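Local atomic coordinates of glucanase (Clostridium thermocellum, PDB entry 5GXX), a protein that probably hydrolyses internal beta-1,4-glucosidic bonds of cellulose as a family 9 endoglucanase of the clostridial cellulosome. Residues M148-A153 and S205-L210. The protein carries 1 engineered substitution. Sequence-based numbering, arbitrary orientation.
Sequences MAAALA and STWLYL
Two nearly parallel helices of the glycoside hydrolase family 9 catalytic domain, 142-158 and 198-212, meet here where Ala153 fits between Trp207 and Leu208. The segment axes approach to 8.4 Å at an angle of 21°, a spacing consistent with the alanines that line the 148-153 side. The CB of Ala153 points at the partner helix and carries most of the contact from the 148-153 side: it lies 3.8 Å from CB of Trp207 and 3.9 Å from CD2 of Leu208. A methyl group suits this place, since it fills the notch between two consecutive residues while leaving the backbones close, with CA of Ala153 5.6 Å from CA of Leu208.

Trp207 meets Ala153 through its CB rather than its ring. With CG anti to the carbonyl carbon (chi1 -81°), the indole turns beside the backbone N and CD1 comes 4.4 Å from Ala150 CB. The broad indole can meet Ala150 while making edge-to-face stacks with Trp70, Tyr73 and Trp203. Leu208 reaches from the flank of its helix, its branched end letting CD2 meet Ala153, and also touches Phe172 and Tyr217. On the far side of helix 142-158, Ala151 packs against Ala66, Leu96 and Leu99. This apolar side-chain packing joins near-parallel helices separated in the chain by helix 162-178, as expected within one layer of the (alpha/alpha)6 barrel of family 9 cellulases.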
# COMPACT_ATOMS: atom_id res chain seq x y z
N MET A 148 -35.05 -7.88 32.67
CA MET A 148 -34.16 -8.82 33.35
C MET A 148 -34.87 -9.39 34.58
O MET A 148 -34.78 -10.58 34.86
CB MET A 148 -32.83 -8.16 33.73
CG MET A 148 -31.99 -7.70 32.53
SD MET A 148 -30.64 -6.57 32.97
CE MET A 148 -29.63 -7.60 34.04
N ALA A 149 -35.62 -8.54 35.28
CA ALA A 149 -36.39 -8.98 36.44
C ALA A 149 -37.44 -10.02 36.05
O ALA A 149 -37.59 -11.03 36.74
CB ALA A 149 -37.08 -7.81 37.11
N ALA A 150 -38.16 -9.76 34.96
CA ALA A 150 -39.22 -10.64 34.50
C ALA A 150 -38.67 -12.02 34.15
O ALA A 150 -39.24 -13.05 34.52
CB ALA A 150 -39.92 -10.03 33.29
N ALA A 151 -37.54 -12.03 33.44
CA ALA A 151 -36.90 -13.28 33.02
C ALA A 151 -36.52 -14.11 34.23
O ALA A 151 -36.77 -15.32 34.30
CB ALA A 151 -35.68 -12.99 32.18
N LEU A 152 -35.96 -13.43 35.22
CA LEU A 152 -35.59 -14.12 36.46
C LEU A 152 -36.79 -14.55 37.30
O LEU A 152 -36.75 -15.58 37.98
CB LEU A 152 -34.60 -13.27 37.26
CG LEU A 152 -33.21 -13.17 36.60
CD1 LEU A 152 -32.44 -11.96 37.12
CD2 LEU A 152 -32.40 -14.46 36.79
N ALA A 153 -37.88 -13.79 37.23
CA ALA A 153 -39.09 -14.17 37.97
C ALA A 153 -39.68 -15.46 37.40
O ALA A 153 -39.86 -16.44 38.11
CB ALA A 153 -40.10 -13.04 37.94
N SER A 205 -43.81 -7.26 37.23
CA SER A 205 -44.66 -7.37 38.42
C SER A 205 -45.66 -8.53 38.28
O SER A 205 -45.94 -9.22 39.27
CB SER A 205 -45.36 -6.05 38.78
OG SER A 205 -46.16 -5.54 37.72
N THR A 206 -46.18 -8.75 37.07
CA THR A 206 -47.12 -9.84 36.83
C THR A 206 -46.45 -11.18 37.08
O THR A 206 -47.00 -12.03 37.78
CB THR A 206 -47.69 -9.77 35.39
OG1 THR A 206 -48.44 -8.56 35.26
CG2 THR A 206 -48.59 -10.97 35.08
N TRP A 207 -45.26 -11.38 36.52
CA TRP A 207 -44.48 -12.59 36.78
C TRP A 207 -44.10 -12.75 38.26
O TRP A 207 -44.09 -13.88 38.76
CB TRP A 207 -43.24 -12.68 35.88
CG TRP A 207 -43.59 -13.22 34.51
CD1 TRP A 207 -43.49 -12.56 33.31
CD2 TRP A 207 -44.11 -14.52 34.21
NE1 TRP A 207 -43.91 -13.38 32.29
CE2 TRP A 207 -44.30 -14.58 32.81
CE3 TRP A 207 -44.44 -15.64 34.99
CZ2 TRP A 207 -44.80 -15.72 32.16
CZ3 TRP A 207 -44.94 -16.78 34.34
CH2 TRP A 207 -45.11 -16.80 32.94
N LEU A 208 -43.79 -11.65 38.94
CA LEU A 208 -43.55 -11.70 40.39
C LEU A 208 -44.79 -12.10 41.19
O LEU A 208 -44.67 -12.85 42.18
CB LEU A 208 -42.92 -10.40 40.90
CG LEU A 208 -41.44 -10.23 40.58
CD1 LEU A 208 -40.96 -8.79 40.71
CD2 LEU A 208 -40.55 -11.19 41.38
N TYR A 209 -45.97 -11.65 40.78
CA TYR A 209 -47.20 -12.13 41.36
C TYR A 209 -47.34 -13.63 41.16
O TYR A 209 -47.63 -14.39 42.09
CB TYR A 209 -48.42 -11.43 40.76
CG TYR A 209 -49.71 -11.79 41.47
CD1 TYR A 209 -49.82 -11.61 42.84
CD2 TYR A 209 -50.82 -12.33 40.80
CE1 TYR A 209 -50.98 -11.93 43.54
CE2 TYR A 209 -51.99 -12.67 41.49
CZ TYR A 209 -52.06 -12.46 42.86
OH TYR A 209 -53.20 -12.75 43.59
N LEU A 210 -47.11 -14.07 39.92
CA LEU A 210 -47.24 -15.49 39.64
C LEU A 210 -46.17 -16.31 40.36
O LEU A 210 -46.38 -17.49 40.63
CB LEU A 210 -47.24 -15.74 38.12
CG LEU A 210 -48.40 -15.23 37.27
CD1 LEU A 210 -48.12 -15.63 35.81
CD2 LEU A 210 -49.73 -15.79 37.75